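Local coordinates for carbon monoxide dehydrogenase (PDB 6T7J), which catalyses the reversible oxidation of carbon monoxide to carbon dioxide with a ferredoxin as electron partner, and is seen here with a nickel-free, broken active-site cluster, at residues K18-L23 and H405-H409; R179-W183 and V568-V572; K410-I414 and M488-P494; A549-W555 and V572-V578. All coordinates share one frame; numbering follows the deposited sequence.

Interaction 4 pairs two inner strands, 548-552 and 574-576, of a six-stranded parallel sheet. Interaction 2 shares Val-572 with it and ties helix 177-186 to the end of helix 558-569, the helix of the same beta-alpha-beta unit. Interaction 3, its centre about 22 Å from that of interaction 4, docks strand 411-415 of a two-stranded antiparallel pair on the turn that leaves helix 480-489. Interaction 1 holds the N-terminal helix 20-30 on loop 405-409, just ahead of that strand, about 43 Å from interaction 2 between centres and on the opposite side of the chain's centre. Interactions 1, 3 and 4 follow in series along the chain, while the segments of interaction 2 alternate with those of 1 and of 4.

Interaction 1. Residues K18-L23 and H405-H409; sequences KGVAEL and HIPKH
Lys-18 sets its CB over one face of the His-409 ring, a CH-pi contact 3.3 Å from the ring centroid and nearly above its centre. The lysine chain then bends at chi2 (-66°), which carries the amino end off and leaves only the aliphatic root on the imidazole. Gly-19, the N-cap of helix 20-30, brings its CA to 3.8 Å from Pro-407 CB, and a side chain at this glycine would run into the proline ring. One turn on, Glu-22 lies across His-405 at about a right angle: NE2 of His-405 donates to OE1 of Glu-22 over 2.6 Å in a nearly straight bond (177°), with the oxygen in the ring plane and the carboxylate turned steeply against it. The other oxygen, OE2, sits at the edge of the His-409 ring, where a phosphate ion, probably from the crystallisation liquor, lies close by. Leu-23 points its CD1 methyl at Pro-407 CG, 3.6 Å away, and the same methyl reaches the edge of the His-405 ring. Were His-409 an alanine, the root of Lys-18 would probably lose its cover and a gap would open beside Glu-22 OE2. The short, straight His-carboxylate bond fastens the first turn of the helix to the loop 405-409 ahead of strand 411-415, and the carboxylate would be expected to favour a protonated His-405.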
loop_
_atom_site.group_PDB
_atom_site.type_symbol
_atom_site.label_atom_id
_atom_site.label_comp_id
_atom_site.label_asym_id
_atom_site.label_seq_id
_atom_site.Cartn_x
_atom_site.Cartn_y
_atom_site.Cartn_z
ATOM N N LYS A 18 34.939 14.244 -1.311
ATOM C CA LYS A 18 35.607 15.317 -0.587
ATOM C C LYS A 18 34.608 16.396 -0.182
ATOM O O LYS A 18 33.769 16.817 -0.984
ATOM C CB LYS A 18 36.721 15.916 -1.446
ATOM C CG LYS A 18 37.780 14.920 -1.890
ATOM C CD LYS A 18 38.579 14.398 -0.705
ATOM C CE LYS A 18 39.455 13.219 -1.102
ATOM N NZ LYS A 18 38.885 11.917 -0.651
ATOM N N GLY A 19 34.695 16.837 1.071
ATOM C CA GLY A 19 33.845 17.880 1.605
ATOM C C GLY A 19 32.829 17.405 2.623
ATOM O O GLY A 19 32.351 18.220 3.425
ATOM N N VAL A 20 32.485 16.116 2.617
ATOM C CA VAL A 20 31.475 15.611 3.544
ATOM C C VAL A 20 31.988 15.662 4.979
ATOM O O VAL A 20 31.259 16.051 5.902
ATOM C CB VAL A 20 31.053 14.185 3.139
ATOM C CG1 VAL A 20 30.155 13.568 4.200
ATOM C CG2 VAL A 20 30.355 14.204 1.786
ATOM N N ALA A 21 33.250 15.280 5.188
ATOM C CA ALA A 21 33.819 15.272 6.532
ATOM C C ALA A 21 33.832 16.672 7.138
ATOM O O ALA A 21 33.426 16.864 8.292
ATOM C CB ALA A 21 35.232 14.690 6.494
ATOM N N GLU A 22 34.314 17.661 6.374
ATOM C CA GLU A 22 34.369 19.031 6.878
ATOM C C GLU A 22 32.999 19.500 7.346
ATOM O O GLU A 22 32.875 20.133 8.401
ATOM C CB GLU A 22 34.904 19.980 5.802
ATOM C CG GLU A 22 35.799 19.348 4.750
ATOM C CD GLU A 22 36.161 20.328 3.642
ATOM O OE1 GLU A 22 35.726 21.497 3.713
ATOM O OE2 GLU A 22 36.878 19.931 2.698
ATOM N N LEU A 23 31.954 19.178 6.584
ATOM C CA LEU A 23 30.625 19.672 6.916
ATOM C C LEU A 23 30.001 18.902 8.071
ATOM O O LEU A 23 29.248 19.484 8.858
ATOM C CB LEU A 23 29.727 19.621 5.682
ATOM C CG LEU A 23 29.694 20.892 4.828
ATOM C CD1 LEU A 23 31.072 21.526 4.688
ATOM C CD2 LEU A 23 29.121 20.579 3.468
ATOM N N HIS A 405 30.931 28.007 4.906
ATOM C CA HIS A 405 32.069 27.160 4.543
ATOM C C HIS A 405 31.623 26.256 3.399
ATOM O O HIS A 405 30.993 25.219 3.627
ATOM C CB HIS A 405 32.569 26.346 5.730
ATOM C CG HIS A 405 33.673 25.393 5.386
ATOM N ND1 HIS A 405 35.003 25.688 5.595
ATOM C CD2 HIS A 405 33.645 24.153 4.843
ATOM C CE1 HIS A 405 35.745 24.670 5.198
ATOM N NE2 HIS A 405 34.946 23.725 4.736
ATOM N N ILE A 406 31.941 26.654 2.175
ATOM C CA ILE A 406 31.675 25.853 0.984
ATOM C C ILE A 406 32.942 25.073 0.661
ATOM O O ILE A 406 34.002 25.690 0.476
ATOM C CB ILE A 406 31.250 26.731 -0.201
ATOM C CG1 ILE A 406 30.006 27.548 0.155
ATOM C CG2 ILE A 406 31.003 25.878 -1.438
ATOM C CD1 ILE A 406 29.650 28.601 -0.876
ATOM N N PRO A 407 32.900 23.743 0.612
ATOM C CA PRO A 407 34.098 22.993 0.218
ATOM C C PRO A 407 34.473 23.292 -1.230
ATOM O O PRO A 407 33.627 23.264 -2.126
ATOM C CB PRO A 407 33.685 21.530 0.414
ATOM C CG PRO A 407 32.523 21.580 1.358
ATOM C CD PRO A 407 31.807 22.857 1.046
ATOM N N LYS A 408 35.763 23.586 -1.440
ATOM C CA LYS A 408 36.286 23.894 -2.774
ATOM C C LYS A 408 35.987 22.790 -3.774
ATOM O O LYS A 408 35.857 23.055 -4.975
ATOM C CB LYS A 408 37.801 24.120 -2.698
ATOM C CG LYS A 408 38.374 25.166 -3.665
ATOM C CD LYS A 408 38.320 24.715 -5.125
ATOM C CE LYS A 408 38.912 25.737 -6.079
ATOM N NZ LYS A 408 38.953 25.212 -7.475
ATOM N N HIS A 409 35.866 21.559 -3.299
ATOM C CA HIS A 409 35.913 20.395 -4.170
ATOM C C HIS A 409 34.795 20.418 -5.202
ATOM O O HIS A 409 33.609 20.478 -4.861
ATOM C CB HIS A 409 35.856 19.137 -3.315
ATOM C CG HIS A 409 36.915 19.102 -2.258
ATOM N ND1 HIS A 409 38.222 18.770 -2.533
ATOM C CD2 HIS A 409 36.866 19.382 -0.935
ATOM C CE1 HIS A 409 38.932 18.832 -1.420
ATOM N NE2 HIS A 409 38.133 19.201 -0.437
#

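Interaction 2. Residues R179-W183 and V568-V572; sequences RIKVW and VASGV
The carbonyl oxygen of Ala-569 is gripped by two side chains of helix 177-186, Trp-183 and Arg-179. It belongs to the last turn of helix 558-569, which Gly-571 ends in a Schellman motif with positive phi, so the two donors seize a helix C-terminus where carbonyls are short of backbone partners. Trp-183 NE1 gives the straighter bond, 2.9 Å to Ala-569 O at 174°; the oxygen lies in the indole plane, but the N-H comes from above the carbonyl plane. Arg-179 NH1 is 2.8 Å from the same oxygen, yet its N-H points poorly at it (122°) and the bond is weak. The arginine chain, bent at chi2 and chi3 (96°), lays CD against Ser-570 O and turns the guanidinium between Val-182 CB on one face and Gly-571 CA on the opposite face. Its firmer partners lie elsewhere: NH2 forms a salt bridge with Asp-542, and NH1 also bonds to the carbonyl of Ile-600. A leucine at Arg-179 would probably cost Asp-542 this salt bridge and leave Ala-569 O with Trp-183 as its remaining side-chain donor in this contact. The concentrated carbonyl dipoles of the helix end are likely to favour the positive guanidinium. Beyond the bond, the indole edge passes along the next residue, with CZ2 of Trp-183 4.3 Å from CA of Ser-570.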
loop_
_atom_site.group_PDB
_atom_site.type_symbol
_atom_site.label_atom_id
_atom_site.label_comp_id
_atom_site.label_asym_id
_atom_site.label_seq_id
_atom_site.Cartn_x
_atom_site.Cartn_y
_atom_site.Cartn_z
ATOM N N ARG A 179 10.991 -11.792 -22.922
ATOM C CA ARG A 179 10.553 -11.402 -21.586
ATOM C C ARG A 179 9.043 -11.563 -21.441
ATOM O O ARG A 179 8.550 -11.969 -20.384
ATOM C CB ARG A 179 10.968 -9.958 -21.299
ATOM C CG ARG A 179 12.444 -9.781 -20.981
ATOM C CD ARG A 179 12.780 -10.354 -19.617
ATOM N NE ARG A 179 13.310 -11.711 -19.710
ATOM C CZ ARG A 179 13.376 -12.555 -18.687
ATOM N NH1 ARG A 179 12.943 -12.182 -17.491
ATOM N NH2 ARG A 179 13.873 -13.771 -18.858
ATOM N N ILE A 180 8.306 -11.238 -22.507
ATOM C CA ILE A 180 6.850 -11.404 -22.537
ATOM C C ILE A 180 6.471 -12.841 -22.247
ATOM O O ILE A 180 5.598 -13.130 -21.409
ATOM C CB ILE A 180 6.313 -10.961 -23.913
ATOM C CG1 ILE A 180 6.615 -9.487 -24.171
ATOM C CG2 ILE A 180 4.830 -11.273 -24.046
ATOM C CD1 ILE A 180 5.582 -8.551 -23.630
ATOM N N LYS A 181 7.105 -13.783 -22.948
ATOM C CA LYS A 181 6.795 -15.192 -22.791
ATOM C C LYS A 181 7.226 -15.706 -21.422
ATOM O O LYS A 181 6.530 -16.525 -20.810
ATOM C CB LYS A 181 7.467 -15.988 -23.909
ATOM C CG LYS A 181 7.122 -17.461 -23.926
ATOM C CD LYS A 181 5.628 -17.675 -24.109
ATOM C CE LYS A 181 5.089 -18.691 -23.112
ATOM N NZ LYS A 181 5.669 -20.049 -23.326
ATOM N N VAL A 182 8.372 -15.227 -20.926
ATOM C CA VAL A 182 8.831 -15.604 -19.589
ATOM C C VAL A 182 7.809 -15.183 -18.540
ATOM O O VAL A 182 7.373 -15.990 -17.707
ATOM C CB VAL A 182 10.210 -14.981 -19.306
ATOM C CG1 VAL A 182 10.501 -14.985 -17.814
ATOM C CG2 VAL A 182 11.296 -15.719 -20.070
ATOM N N TRP A 183 7.414 -13.906 -18.564
ATOM C CA TRP A 183 6.448 -13.396 -17.599
ATOM C C TRP A 183 5.093 -14.071 -17.748
ATOM O O TRP A 183 4.376 -14.246 -16.756
ATOM C CB TRP A 183 6.300 -11.884 -17.755
ATOM C CG TRP A 183 7.567 -11.117 -17.539
ATOM C CD1 TRP A 183 8.580 -11.434 -16.684
ATOM C CD2 TRP A 183 7.952 -9.895 -18.183
ATOM N NE1 TRP A 183 9.573 -10.488 -16.757
ATOM C CE2 TRP A 183 9.212 -9.533 -17.671
ATOM C CE3 TRP A 183 7.352 -9.073 -19.142
ATOM C CZ2 TRP A 183 9.885 -8.383 -18.086
ATOM C CZ3 TRP A 183 8.023 -7.933 -19.554
ATOM C CH2 TRP A 183 9.276 -7.600 -19.026
ATOM N N VAL A 568 15.692 -7.863 -11.465
ATOM C CA VAL A 568 15.686 -9.324 -11.382
ATOM C C VAL A 568 14.650 -9.904 -12.339
ATOM O O VAL A 568 14.960 -10.761 -13.175
ATOM C CB VAL A 568 15.435 -9.783 -9.934
ATOM C CG1 VAL A 568 15.165 -11.278 -9.893
ATOM C CG2 VAL A 568 16.626 -9.433 -9.049
ATOM N N ALA A 569 13.412 -9.409 -12.256
ATOM C CA ALA A 569 12.328 -9.929 -13.084
ATOM C C ALA A 569 12.583 -9.708 -14.567
ATOM O O ALA A 569 12.083 -10.471 -15.401
ATOM C CB ALA A 569 11.004 -9.284 -12.674
ATOM N N SER A 570 13.339 -8.669 -14.920
ATOM C CA SER A 570 13.751 -8.465 -16.301
ATOM C C SER A 570 14.879 -9.398 -16.717
ATOM O O SER A 570 15.279 -9.379 -17.885
ATOM C CB SER A 570 14.176 -7.010 -16.515
ATOM O OG SER A 570 13.169 -6.121 -16.067
ATOM N N GLY A 571 15.403 -10.201 -15.795
ATOM C CA GLY A 571 16.377 -11.218 -16.120
ATOM C C GLY A 571 17.825 -10.875 -15.851
ATOM O O GLY A 571 18.704 -11.636 -16.271
ATOM N N VAL A 572 18.113 -9.771 -15.163
ATOM C CA VAL A 572 19.490 -9.366 -14.899
ATOM C C VAL A 572 19.872 -9.765 -13.481
ATOM O O VAL A 572 19.116 -9.530 -12.529
ATOM C CB VAL A 572 19.701 -7.857 -15.130
ATOM C CG1 VAL A 572 18.627 -7.043 -14.486
ATOM C CG2 VAL A 572 21.047 -7.420 -14.595
#

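Interaction 3. Residues K410-I414 and M488-P494; sequences KMEAI and MEGLMSP
Strand 411-415 runs beside the loop that leaves helix 480-489, and one backbone bond joins them, from Ile-414 N to Met-492 O at 2.7 Å and 167°. The same oxygen receives a CA-H...O contact from Ala-413 CA, 3.5 Å away. Met-411 packs against the helix end: with CG anti to the backbone N (chi1 -178°) and the chain folded at chi2 and chi3, its CB lies on Met-488 O, its CG comes to 3.5 Å from Gly-490 CA, and its methyl CE approaches Glu-489 O. Gly-490, which leaves the helix with positive phi, presents a bare CA to this side chain; a CB there would press on CE. Further along, the methyl of Ala-413 faces Met-492 CB at 4.0 Å, and Ile-414 CD1 rests on Pro-494 CG at 3.7 Å. Glu-412 lays its carboxylate across the same proline ring at about a right angle, its charge taken by Lys-249 on the neighbouring strand 248-252. Ser-493 OG donates to Gly-490 O over 2.7 Å, bracing the turn. This is a type I beta turn, Gly-490 to Ser-493, following a helix C-terminus and docked against a strand of a small antiparallel pair.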
loop_
_atom_site.group_PDB
_atom_site.type_symbol
_atom_site.label_atom_id
_atom_site.label_comp_id
_atom_site.label_asym_id
_atom_site.label_seq_id
_atom_site.Cartn_x
_atom_site.Cartn_y
_atom_site.Cartn_z
ATOM N N LYS A 410 35.197 20.383 -6.468
ATOM C CA LYS A 410 34.312 20.467 -7.615
ATOM C C LYS A 410 34.872 19.539 -8.682
ATOM O O LYS A 410 36.089 19.377 -8.796
ATOM C CB LYS A 410 34.219 21.917 -8.117
ATOM C CG LYS A 410 33.410 22.132 -9.380
ATOM C CD LYS A 410 33.114 23.617 -9.583
ATOM C CE LYS A 410 34.366 24.472 -9.401
ATOM N NZ LYS A 410 34.375 25.657 -10.306
ATOM N N MET A 411 33.989 18.906 -9.447
ATOM C CA MET A 411 34.453 17.929 -10.423
ATOM C C MET A 411 33.685 18.085 -11.724
ATOM O O MET A 411 32.495 18.394 -11.711
ATOM C CB MET A 411 34.296 16.501 -9.886
ATOM C CG MET A 411 34.795 15.421 -10.829
ATOM S SD MET A 411 36.485 15.687 -11.390
ATOM C CE MET A 411 37.420 15.160 -9.955
ATOM N N GLU A 412 34.359 17.871 -12.848
ATOM C CA GLU A 412 33.684 17.908 -14.135
ATOM C C GLU A 412 33.075 16.547 -14.441
ATOM O O GLU A 412 33.642 15.506 -14.095
ATOM C CB GLU A 412 34.644 18.314 -15.253
ATOM C CG GLU A 412 33.965 18.437 -16.603
ATOM C CD GLU A 412 34.807 19.178 -17.608
ATOM O OE1 GLU A 412 34.721 18.855 -18.809
ATOM O OE2 GLU A 412 35.562 20.082 -17.196
ATOM N N ALA A 413 31.912 16.561 -15.087
ATOM C CA ALA A 413 31.206 15.334 -15.413
ATOM C C ALA A 413 30.508 15.488 -16.753
ATOM O O ALA A 413 29.871 16.514 -17.015
ATOM C CB ALA A 413 30.189 14.981 -14.325
ATOM N N ILE A 414 30.635 14.469 -17.595
ATOM C CA ILE A 414 29.905 14.381 -18.851
ATOM C C ILE A 414 28.668 13.532 -18.605
ATOM O O ILE A 414 28.775 12.338 -18.295
ATOM C CB ILE A 414 30.778 13.787 -19.969
ATOM C CG1 ILE A 414 32.014 14.658 -20.202
ATOM C CG2 ILE A 414 29.972 13.633 -21.251
ATOM C CD1 ILE A 414 32.954 14.111 -21.248
ATOM N N MET A 488 30.814 13.187 -8.927
ATOM C CA MET A 488 31.617 13.933 -7.964
ATOM C C MET A 488 33.017 13.348 -7.823
ATOM O O MET A 488 33.963 14.081 -7.507
ATOM C CB MET A 488 30.918 13.966 -6.607
ATOM C CG MET A 488 29.612 14.735 -6.603
ATOM S SD MET A 488 28.830 14.736 -4.982
ATOM C CE MET A 488 28.627 12.975 -4.714
ATOM N N GLU A 489 33.173 12.041 -8.044
ATOM C CA GLU A 489 34.495 11.439 -7.918
ATOM C C GLU A 489 35.388 11.781 -9.106
ATOM O O GLU A 489 36.588 12.025 -8.937
ATOM C CB GLU A 489 34.377 9.923 -7.769
ATOM C CG GLU A 489 35.719 9.219 -7.713
ATOM C CD GLU A 489 36.245 9.087 -6.296
ATOM O OE1 GLU A 489 35.481 9.370 -5.348
ATOM O OE2 GLU A 489 37.421 8.697 -6.131
ATOM N N GLY A 490 34.823 11.808 -10.310
ATOM C CA GLY A 490 35.608 12.066 -11.498
ATOM C C GLY A 490 35.519 10.933 -12.495
ATOM O O GLY A 490 36.216 10.931 -13.513
ATOM N N LEU A 491 34.658 9.957 -12.206
ATOM C CA LEU A 491 34.472 8.811 -13.084
ATOM C C LEU A 491 33.674 9.146 -14.336
ATOM O O LEU A 491 33.516 8.275 -15.199
ATOM C CB LEU A 491 33.790 7.678 -12.319
ATOM C CG LEU A 491 34.584 7.119 -11.138
ATOM C CD1 LEU A 491 33.767 6.085 -10.388
ATOM C CD2 LEU A 491 35.902 6.526 -11.615
ATOM N N MET A 492 33.170 10.373 -14.456
ATOM C CA MET A 492 32.463 10.813 -15.652
ATOM C C MET A 492 33.149 11.996 -16.318
ATOM O O MET A 492 32.570 12.607 -17.224
ATOM C CB MET A 492 31.008 11.156 -15.317
ATOM C CG MET A 492 30.156 9.938 -15.003
ATOM S SD MET A 492 28.536 10.345 -14.327
ATOM C CE MET A 492 27.865 8.705 -14.066
ATOM N N SER A 493 34.361 12.337 -15.892
ATOM C CA SER A 493 35.141 13.383 -16.528
ATOM C C SER A 493 35.878 12.820 -17.740
ATOM O O SER A 493 36.067 11.606 -17.854
ATOM C CB SER A 493 36.128 13.980 -15.528
ATOM O OG SER A 493 37.000 12.988 -15.014
ATOM N N PRO A 494 36.292 13.684 -18.674
ATOM C CA PRO A 494 36.978 13.180 -19.877
ATOM C C PRO A 494 38.233 12.372 -19.584
ATOM O O PRO A 494 38.605 11.518 -20.399
ATOM C CB PRO A 494 37.302 14.465 -20.652
ATOM C CG PRO A 494 36.261 15.433 -20.218
ATOM C CD PRO A 494 36.005 15.127 -18.770
#

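Interaction 4. Residues A549-W555 and V572-V578; sequences AGSAPEW and VFTHLGV
Strands 549-552 and 574-576 lie parallel in the core of the six-stranded sheet, and the helix 558-569 between them completes a beta-alpha-beta crossover. Four backbone bonds zip them together: Gly-550 N to Phe-573 O, His-575 N to Gly-550 O, Ala-552 N to His-575 O and Gly-577 N to Ala-552 O, all of 2.8 to 2.9 Å. Among side-chain polar contacts, Ser-551 OG and His-575 ND1 share a hydrogen bond of 3.1 Å in which either may donate, the hydroxyl at the ring edge. The far nitrogen, NE2, bonds to Glu-607 O, so both ring nitrogens of this buried histidine are engaged and the imidazole is held from turning. Apolar packing pairs Ala-549 CB with the edge of the Phe-573 ring and Ala-552 CB with Leu-576 CD2, while the CG2 methyl of Val-572 lies against the backbone at Gly-550. Past the strand ends, the side chain of Trp-555 is about 7 Å from the broken Fe4S4 cluster and also packs on Ala-59 of the second subunit. Val-578 sits over a face of this indole, CB 3.8 Å from the centroid of the five-membered ring. That tryptophan's NE1 donates to Val-578 O at 2.8 Å, bent to 145° and from above the carbonyl plane.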
loop_
_atom_site.group_PDB
_atom_site.type_symbol
_atom_site.label_atom_id
_atom_site.label_comp_id
_atom_site.label_asym_id
_atom_site.label_seq_id
_atom_site.Cartn_x
_atom_site.Cartn_y
_atom_site.Cartn_z
ATOM N N ALA A 549 24.989 -7.116 -15.664
ATOM C CA ALA A 549 24.571 -7.182 -14.273
ATOM C C ALA A 549 24.052 -5.815 -13.848
ATOM O O ALA A 549 24.238 -4.814 -14.540
ATOM C CB ALA A 549 25.716 -7.637 -13.362
ATOM N N GLY A 550 23.376 -5.792 -12.701
ATOM C CA GLY A 550 22.971 -4.550 -12.084
ATOM C C GLY A 550 23.386 -4.548 -10.626
ATOM O O GLY A 550 23.679 -5.590 -10.046
ATOM N N SER A 551 23.404 -3.356 -10.035
ATOM C CA SER A 551 23.826 -3.266 -8.644
ATOM C C SER A 551 23.231 -2.034 -7.979
ATOM O O SER A 551 23.144 -0.967 -8.591
ATOM C CB SER A 551 25.353 -3.226 -8.530
ATOM O OG SER A 551 25.747 -2.429 -7.427
ATOM N N ALA A 552 22.836 -2.201 -6.715
ATOM C CA ALA A 552 22.445 -1.104 -5.829
ATOM C C ALA A 552 23.352 -1.169 -4.605
ATOM O O ALA A 552 23.017 -1.824 -3.605
ATOM C CB ALA A 552 20.971 -1.197 -5.442
ATOM N N PRO A 553 24.509 -0.505 -4.639
ATOM C CA PRO A 553 25.508 -0.730 -3.581
ATOM C C PRO A 553 25.132 -0.146 -2.231
ATOM O O PRO A 553 25.574 -0.675 -1.205
ATOM C CB PRO A 553 26.774 -0.064 -4.142
ATOM C CG PRO A 553 26.496 0.181 -5.594
ATOM C CD PRO A 553 25.019 0.370 -5.705
ATOM N N GLU A 554 24.355 0.935 -2.186
ATOM C CA GLU A 554 24.104 1.650 -0.936
ATOM C C GLU A 554 22.632 2.029 -0.814
ATOM O O GLU A 554 22.290 3.097 -0.293
ATOM C CB GLU A 554 24.989 2.894 -0.828
ATOM C CG GLU A 554 26.470 2.634 -1.075
ATOM C CD GLU A 554 27.279 3.907 -1.223
ATOM O OE1 GLU A 554 26.831 4.964 -0.732
ATOM O OE2 GLU A 554 28.369 3.849 -1.828
ATOM N N TRP A 555 21.743 1.152 -1.270
ATOM C CA TRP A 555 20.324 1.473 -1.336
ATOM C C TRP A 555 19.725 1.640 0.061
ATOM O O TRP A 555 20.229 1.111 1.056
ATOM C CB TRP A 555 19.565 0.387 -2.098
ATOM C CG TRP A 555 19.433 -0.897 -1.338
ATOM C CD1 TRP A 555 20.304 -1.947 -1.343
ATOM C CD2 TRP A 555 18.360 -1.269 -0.460
ATOM N NE1 TRP A 555 19.844 -2.948 -0.521
ATOM C CE2 TRP A 555 18.654 -2.557 0.032
ATOM C CE3 TRP A 555 17.182 -0.640 -0.044
ATOM C CZ2 TRP A 555 17.812 -3.226 0.919
ATOM C CZ3 TRP A 555 16.350 -1.304 0.837
ATOM C CH2 TRP A 555 16.669 -2.583 1.310
ATOM N N VAL A 572 18.113 -9.771 -15.163
ATOM C CA VAL A 572 19.490 -9.366 -14.899
ATOM C C VAL A 572 19.872 -9.765 -13.481
ATOM O O VAL A 572 19.116 -9.530 -12.529
ATOM C CB VAL A 572 19.701 -7.857 -15.130
ATOM C CG1 VAL A 572 18.627 -7.043 -14.486
ATOM C CG2 VAL A 572 21.047 -7.420 -14.595
ATOM N N PHE A 573 21.035 -10.402 -13.356
ATOM C CA PHE A 573 21.667 -10.647 -12.068
ATOM C C PHE A 573 21.884 -9.323 -11.342
ATOM O O PHE A 573 22.562 -8.429 -11.858
ATOM C CB PHE A 573 22.990 -11.374 -12.309
ATOM C CG PHE A 573 23.776 -11.670 -11.069
ATOM C CD1 PHE A 573 23.443 -12.740 -10.257
ATOM C CD2 PHE A 573 24.880 -10.899 -10.737
ATOM C CE1 PHE A 573 24.179 -13.021 -9.122
ATOM C CE2 PHE A 573 25.619 -11.174 -9.604
ATOM C CZ PHE A 573 25.271 -12.238 -8.799
ATOM N N THR A 574 21.306 -9.193 -10.149
ATOM C CA THR A 574 21.215 -7.912 -9.456
ATOM C C THR A 574 21.853 -8.017 -8.076
ATOM O O THR A 574 21.381 -8.779 -7.225
ATOM C CB THR A 574 19.756 -7.464 -9.338
ATOM O OG1 THR A 574 19.201 -7.296 -10.649
ATOM C CG2 THR A 574 19.651 -6.148 -8.574
ATOM N N HIS A 575 22.907 -7.235 -7.856
ATOM C CA HIS A 575 23.639 -7.226 -6.598
ATOM C C HIS A 575 23.102 -6.144 -5.669
ATOM O O HIS A 575 22.741 -5.049 -6.110
ATOM C CB HIS A 575 25.131 -6.992 -6.845
ATOM C CG HIS A 575 25.833 -6.314 -5.709
ATOM N ND1 HIS A 575 26.199 -4.986 -5.742
ATOM C CD2 HIS A 575 26.235 -6.783 -4.503
ATOM C CE1 HIS A 575 26.799 -4.667 -4.608
ATOM N NE2 HIS A 575 26.830 -5.739 -3.838
ATOM N N LEU A 576 23.055 -6.464 -4.378
ATOM C CA LEU A 576 22.684 -5.518 -3.336
ATOM C C LEU A 576 23.872 -5.319 -2.406
ATOM O O LEU A 576 24.478 -6.295 -1.950
ATOM C CB LEU A 576 21.473 -6.011 -2.542
ATOM C CG LEU A 576 20.228 -6.410 -3.333
ATOM C CD1 LEU A 576 19.089 -6.731 -2.382
ATOM C CD2 LEU A 576 19.831 -5.306 -4.302
ATOM N N GLY A 577 24.201 -4.062 -2.128
ATOM C CA GLY A 577 25.296 -3.751 -1.232
ATOM C C GLY A 577 24.828 -3.471 0.179
ATOM O O GLY A 577 25.640 -3.318 1.096
ATOM N N VAL A 578 23.513 -3.388 0.358
ATOM C CA VAL A 578 22.887 -3.292 1.671
ATOM C C VAL A 578 21.980 -4.504 1.830
ATOM O O VAL A 578 21.231 -4.847 0.909
ATOM C CB VAL A 578 22.099 -1.977 1.836
ATOM C CG1 VAL A 578 21.292 -1.988 3.126
ATOM C CG2 VAL A 578 23.045 -0.785 1.808
#